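PDB 5EPD: glycerol trinitrate reductase from Agrobacterium tumefaciens, which probably uses flavin mononucleotide to reduce nitrate esters such as glycerol trinitrate, as an Old Yellow Enzyme with a TIM-barrel fold, here in its FMN-free form. Local coordinates for residues P92-Q97 against D101-V106; Y269-L274 against A280-V285. All coordinates share one frame; numbering follows the deposited sequence.

Interaction 1 (P92-Q97 against D101-V106)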
loop_
_atom_site.group_PDB
_atom_site.type_symbol
_atom_site.label_atom_id
_atom_site.label_comp_id
_atom_site.label_asym_id
_atom_site.label_seq_id
_atom_site.Cartn_x
_atom_site.Cartn_y
_atom_site.Cartn_z
ATOM N N PRO A 92 6.238 -9.904 3.651
ATOM C CA PRO A 92 5.378 -10.760 4.480
ATOM C C PRO A 92 4.051 -11.104 3.874
ATOM O O PRO A 92 3.594 -10.428 2.962
ATOM C CB PRO A 92 5.138 -9.905 5.745
ATOM C CG PRO A 92 5.256 -8.495 5.264
ATOM C CD PRO A 92 6.346 -8.532 4.202
ATOM N N GLY A 93 3.399 -12.105 4.455
ATOM C CA GLY A 93 2.092 -12.561 3.975
ATOM C C GLY A 93 0.975 -12.306 4.955
ATOM O O GLY A 93 1.183 -11.812 6.073
ATOM N N ILE A 94 -0.234 -12.612 4.518
ATOM C CA ILE A 94 -1.385 -12.513 5.400
ATOM C C ILE A 94 -2.342 -13.650 5.058
ATOM O O ILE A 94 -3.547 -13.496 5.140
ATOM C CB ILE A 94 -2.029 -11.100 5.327
ATOM C CG1 ILE A 94 -3.169 -10.923 6.340
ATOM C CG2 ILE A 94 -2.523 -10.801 3.920
ATOM C CD1 ILE A 94 -2.773 -11.306 7.752
ATOM N N TYR A 95 -1.797 -14.804 4.681
ATOM C CA TYR A 95 -2.635 -15.919 4.244
ATOM C C TYR A 95 -2.522 -17.181 5.091
ATOM O O TYR A 95 -3.403 -18.029 4.989
ATOM C CB TYR A 95 -2.390 -16.248 2.761
ATOM C CG TYR A 95 -0.935 -16.562 2.353
ATOM C CD1 TYR A 95 -0.089 -15.560 1.904
ATOM C CD2 TYR A 95 -0.444 -17.863 2.380
ATOM C CE1 TYR A 95 1.208 -15.830 1.518
ATOM C CE2 TYR A 95 0.853 -18.145 1.990
ATOM C CZ TYR A 95 1.675 -17.120 1.557
ATOM O OH TYR A 95 2.967 -17.382 1.170
ATOM N N THR A 96 -1.458 -17.322 5.889
ATOM C CA THR A 96 -1.310 -18.466 6.803
ATOM C C THR A 96 -1.423 -18.002 8.260
ATOM O O THR A 96 -1.124 -16.844 8.566
ATOM C CB THR A 96 0.043 -19.179 6.643
ATOM O OG1 THR A 96 1.090 -18.331 7.128
ATOM C CG2 THR A 96 0.302 -19.560 5.211
ATOM N N GLN A 97 -1.847 -18.908 9.150
ATOM C CA GLN A 97 -1.926 -18.613 10.593
ATOM C C GLN A 97 -0.614 -18.116 11.198
ATOM O O GLN A 97 -0.648 -17.201 12.031
ATOM C CB GLN A 97 -2.381 -19.837 11.401
ATOM C CG GLN A 97 -2.852 -19.494 12.812
ATOM C CD GLN A 97 -4.092 -18.578 12.831
ATOM O OE1 GLN A 97 -4.961 -18.672 11.970
ATOM N NE2 GLN A 97 -4.169 -17.688 13.820
ATOM N N ASP A 101 -0.346 -14.627 13.244
ATOM C CA ASP A 101 0.163 -14.591 14.616
ATOM C C ASP A 101 1.393 -13.699 14.751
ATOM O O ASP A 101 1.510 -12.973 15.747
ATOM C CB ASP A 101 0.403 -16.003 15.160
ATOM C CG ASP A 101 -0.887 -16.810 15.245
ATOM O OD1 ASP A 101 -1.995 -16.247 15.046
ATOM O OD2 ASP A 101 -0.788 -18.023 15.487
ATOM N N GLY A 102 2.277 -13.717 13.753
ATOM C CA GLY A 102 3.341 -12.710 13.665
ATOM C C GLY A 102 2.823 -11.256 13.650
ATOM O O GLY A 102 3.391 -10.362 14.315
ATOM N N TRP A 103 1.748 -11.017 12.898
ATOM C CA TRP A 103 1.169 -9.679 12.786
ATOM C C TRP A 103 0.501 -9.202 14.067
ATOM O O TRP A 103 0.378 -7.979 14.281
ATOM C CB TRP A 103 0.128 -9.611 11.659
ATOM C CG TRP A 103 0.715 -9.526 10.301
ATOM C CD1 TRP A 103 0.635 -10.461 9.309
ATOM C CD2 TRP A 103 1.471 -8.433 9.768
ATOM N NE1 TRP A 103 1.296 -10.016 8.187
ATOM C CE2 TRP A 103 1.824 -8.778 8.442
ATOM C CE3 TRP A 103 1.882 -7.194 10.281
ATOM C CZ2 TRP A 103 2.573 -7.932 7.622
ATOM C CZ3 TRP A 103 2.632 -6.353 9.462
ATOM C CH2 TRP A 103 2.967 -6.733 8.143
ATOM N N LYS A 104 0.031 -10.144 14.890
ATOM C CA LYS A 104 -0.658 -9.780 16.142
ATOM C C LYS A 104 0.278 -9.048 17.076
ATOM O O LYS A 104 -0.107 -8.074 17.713
ATOM C CB LYS A 104 -1.231 -10.998 16.852
ATOM C CG LYS A 104 -2.561 -11.472 16.311
ATOM C CD LYS A 104 -2.896 -12.813 16.933
ATOM C CE LYS A 104 -4.312 -13.248 16.628
ATOM N NZ LYS A 104 -4.446 -14.712 16.860
ATOM N N LYS A 105 1.513 -9.522 17.142
ATOM C CA LYS A 105 2.514 -8.871 17.945
ATOM C C LYS A 105 2.768 -7.430 17.473
ATOM O O LYS A 105 3.007 -6.532 18.286
ATOM C CB LYS A 105 3.800 -9.665 17.883
ATOM C CG LYS A 105 3.689 -11.093 18.387
ATOM C CD LYS A 105 5.080 -11.565 18.801
ATOM C CE LYS A 105 5.088 -12.967 19.376
ATOM N NZ LYS A 105 5.176 -13.952 18.269
ATOM N N VAL A 106 2.720 -7.213 16.159
ATOM C CA VAL A 106 2.975 -5.891 15.565
ATOM C C VAL A 106 1.801 -4.952 15.819
ATOM O O VAL A 106 2.007 -3.827 16.246
ATOM C CB VAL A 106 3.246 -5.998 14.047
ATOM C CG1 VAL A 106 3.477 -4.622 13.424
ATOM C CG2 VAL A 106 4.438 -6.916 13.795
HETATM O O HOH W 1 -3.439 -18.663 16.590
#
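Gln97 and Asp101 meet at the first turn of helix 97-112, where the loop that follows strand 73-80 of the TIM barrel runs into the helix. Their CA atoms lie 6.1 Å apart, and the amide N of Asp101 donates to the carbonyl O of Gln97 at 2.9 Å, the i to i+4 bond of an alpha helix. Farther back the loop diverges; there the closest CA pair is Ile94 and Trp103, 8.3 Å apart. Thr96 is the helix N-cap.

Pro92, Gly93 and Ile94, all buried, meet the Trp103 indole. The indole N-H points at the carbonyl O of Gly93, with NE1 to O at 2.8 Å and a nearly straight N-H...O angle of 161°; the oxygen lies at the ring edge, which fixes the rotation of the indole. Pro92 comes obliquely to the six-membered ring, CG to Trp103 CZ2 3.6 Å. At the pyrrole end the CD1 methyl of Ile94 reaches Trp103 CD1; CG1 lies anti to the backbone N (chi1 -175°), and a bend at chi2 brings CD1 to the ring. Phe190 adds an edge-to-face ring contact to the same tryptophan.

The outer end is polar. Gln97 NE2 donates to Asp101 OD1 at 2.9 Å from the syn side, tilted out of the carboxylate plane; with the amide and carboxylate planes 63° apart the bond is bent. Glu187 also accepts from NE2. Lys104 NZ makes a salt bridge to Asp101 OD1 at 3.4 Å, its hydrogen bond weak, and a water donates to Asp101 OD2 at 2.9 Å while weakly accepting from Gln97 NE2.

Interaction 2 (Y269-L274 against A280-V285)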
loop_
_atom_site.group_PDB
_atom_site.type_symbol
_atom_site.label_atom_id
_atom_site.label_comp_id
_atom_site.label_asym_id
_atom_site.label_seq_id
_atom_site.Cartn_x
_atom_site.Cartn_y
_atom_site.Cartn_z
ATOM N N TYR A 269 -14.166 7.437 -13.373
ATOM C CA TYR A 269 -15.054 6.269 -13.298
ATOM C C TYR A 269 -14.840 5.441 -12.023
ATOM O O TYR A 269 -15.782 5.208 -11.243
ATOM C CB TYR A 269 -14.885 5.353 -14.525
ATOM C CG TYR A 269 -15.798 4.143 -14.431
ATOM C CD1 TYR A 269 -17.158 4.263 -14.710
ATOM C CD2 TYR A 269 -15.320 2.891 -14.001
ATOM C CE1 TYR A 269 -18.020 3.177 -14.604
ATOM C CE2 TYR A 269 -16.178 1.792 -13.891
ATOM C CZ TYR A 269 -17.534 1.938 -14.197
ATOM O OH TYR A 269 -18.430 0.876 -14.113
ATOM N N ILE A 270 -13.589 4.999 -11.835
ATOM C CA ILE A 270 -13.185 4.204 -10.662
ATOM C C ILE A 270 -13.540 4.903 -9.347
ATOM O O ILE A 270 -14.076 4.269 -8.438
ATOM C CB ILE A 270 -11.674 3.830 -10.702
ATOM C CG1 ILE A 270 -11.457 2.668 -11.680
ATOM C CG2 ILE A 270 -11.155 3.415 -9.318
ATOM C CD1 ILE A 270 -10.085 2.642 -12.323
ATOM N N VAL A 271 -13.252 6.194 -9.230
ATOM C CA VAL A 271 -13.572 6.897 -7.958
ATOM C C VAL A 271 -15.084 7.078 -7.764
ATOM O O VAL A 271 -15.560 6.936 -6.651
ATOM C CB VAL A 271 -12.781 8.223 -7.775
ATOM C CG1 VAL A 271 -13.300 9.041 -6.582
ATOM C CG2 VAL A 271 -11.295 7.915 -7.582
ATOM N N ASP A 272 -15.833 7.344 -8.832
ATOM C CA ASP A 272 -17.308 7.322 -8.748
ATOM C C ASP A 272 -17.800 6.004 -8.147
ATOM O O ASP A 272 -18.602 5.973 -7.218
ATOM C CB ASP A 272 -17.949 7.464 -10.143
ATOM C CG ASP A 272 -17.870 8.875 -10.698
ATOM O OD1 ASP A 272 -17.808 9.842 -9.894
ATOM O OD2 ASP A 272 -17.873 9.000 -11.955
ATOM N N LYS A 273 -17.325 4.911 -8.718
ATOM C CA LYS A 273 -17.708 3.591 -8.254
ATOM C C LYS A 273 -17.211 3.274 -6.832
ATOM O O LYS A 273 -17.910 2.612 -6.049
ATOM C CB LYS A 273 -17.198 2.564 -9.253
ATOM C CG LYS A 273 -18.003 2.583 -10.543
ATOM C CD LYS A 273 -19.311 1.822 -10.343
ATOM C CE LYS A 273 -20.111 1.691 -11.627
ATOM N NZ LYS A 273 -21.212 2.689 -11.707
ATOM N N LEU A 274 -16.008 3.738 -6.500
ATOM C CA LEU A 274 -15.484 3.544 -5.148
ATOM C C LEU A 274 -16.344 4.296 -4.168
ATOM O O LEU A 274 -16.706 3.744 -3.136
ATOM C CB LEU A 274 -14.031 4.004 -5.015
ATOM C CG LEU A 274 -13.015 3.086 -5.673
ATOM C CD1 LEU A 274 -11.699 3.848 -5.839
ATOM C CD2 LEU A 274 -12.848 1.797 -4.871
ATOM N N ALA A 280 -14.266 3.914 3.373
ATOM C CA ALA A 280 -13.699 4.929 4.263
ATOM C C ALA A 280 -12.757 5.937 3.569
ATOM O O ALA A 280 -12.787 7.116 3.898
ATOM C CB ALA A 280 -12.969 4.254 5.418
ATOM N N TYR A 281 -11.915 5.491 2.633
ATOM C CA TYR A 281 -10.956 6.416 2.037
ATOM C C TYR A 281 -10.314 5.961 0.740
ATOM O O TYR A 281 -10.180 4.766 0.478
ATOM C CB TYR A 281 -9.845 6.750 3.048
ATOM C CG TYR A 281 -8.784 5.684 3.258
ATOM C CD1 TYR A 281 -7.764 5.495 2.335
ATOM C CD2 TYR A 281 -8.776 4.899 4.412
ATOM C CE1 TYR A 281 -6.774 4.539 2.545
ATOM C CE2 TYR A 281 -7.779 3.953 4.645
ATOM C CZ TYR A 281 -6.781 3.775 3.708
ATOM O OH TYR A 281 -5.801 2.838 3.918
ATOM N N ILE A 282 -9.904 6.949 -0.055
ATOM C CA ILE A 282 -8.982 6.722 -1.152
ATOM C C ILE A 282 -7.639 7.363 -0.801
ATOM O O ILE A 282 -7.568 8.389 -0.124
ATOM C CB ILE A 282 -9.507 7.232 -2.527
ATOM C CG1 ILE A 282 -9.846 8.731 -2.493
ATOM C CG2 ILE A 282 -10.712 6.402 -2.978
ATOM C CD1 ILE A 282 -10.226 9.297 -3.842
ATOM N N HIS A 283 -6.579 6.717 -1.268
ATOM C CA HIS A 283 -5.200 7.134 -1.024
ATOM C C HIS A 283 -4.561 7.332 -2.409
ATOM O O HIS A 283 -4.328 6.372 -3.159
ATOM C CB HIS A 283 -4.494 6.029 -0.216
ATOM C CG HIS A 283 -3.090 6.347 0.191
ATOM N ND1 HIS A 283 -2.424 5.608 1.145
ATOM C CD2 HIS A 283 -2.230 7.319 -0.204
ATOM C CE1 HIS A 283 -1.211 6.109 1.319
ATOM N NE2 HIS A 283 -1.068 7.145 0.509
ATOM N N VAL A 284 -4.278 8.574 -2.753
ATOM C CA VAL A 284 -3.897 8.883 -4.117
ATOM C C VAL A 284 -2.434 9.310 -4.165
ATOM O O VAL A 284 -2.030 10.277 -3.498
ATOM C CB VAL A 284 -4.826 9.964 -4.750
ATOM C CG1 VAL A 284 -4.435 10.241 -6.203
ATOM C CG2 VAL A 284 -6.294 9.524 -4.661
ATOM N N VAL A 285 -1.663 8.555 -4.954
ATOM C CA VAL A 285 -0.292 8.878 -5.287
ATOM C C VAL A 285 -0.393 9.897 -6.437
ATOM O O VAL A 285 -0.853 9.546 -7.536
ATOM C CB VAL A 285 0.461 7.611 -5.747
ATOM C CG1 VAL A 285 1.864 7.969 -6.191
ATOM C CG2 VAL A 285 0.483 6.547 -4.642
#
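Val271 and Leu274, three residues apart on helix 263-276, both meet Ile282 of strand 281-284, a helix-on-strand contact in one beta-alpha-beta unit of the TIM barrel. The unit runs from strand 245-249 through the helix to strand 281-284, which lies parallel to the first. Along the helix, Tyr269 heads the segment: Tyr269 O accepts a hydrogen bond from Lys273 N at 3.0 Å, and Ile270 O one from Leu274 N.

With Val271 the helix reaches the strand. Both its methyls, CG1 and CG2, touch the CD1 methyl of Ile282, each at 4.1 Å, so that the isoleucine end is straddled by the valine fork. Asp272 forms a salt bridge with Arg306. Leu274 closes the contact, crossing Ile282 at a slant and also touching Ile247 of the preceding strand.

On the strand, Ile282 holds CG1 between its backbone N and carbonyl carbon (chi1 57°), which sends its two branches to different partners. In its neighbours, Tyr281 OH and His283 ND1 both hydrogen-bond to Glu194 OE2. No hydrogen bond crosses between the segments, and this small buried contact is wholly apolar: the second branch, CG2 of Ile282, meets Leu274 CD1 at 4.0 Å.

One barrel thus provides two examples of a helix being tied to its surroundings, by different means. Interaction 1 fastens the start of helix 97-112 to the loop leading into it; interaction 2 presses a helix against the strand that follows it through methyl groups alone. They lie on opposite sides of the chain's centre, with their own centres 27 Å apart and nearest atoms about 14 Å apart. No flavin is bound in this form; in this family FMN sits at the C-terminal mouth of the barrel, the end from which the loop of interaction 1 leaves strand 73-80, whereas interaction 2 lies on the outer face of the barrel wall, between strand and helix.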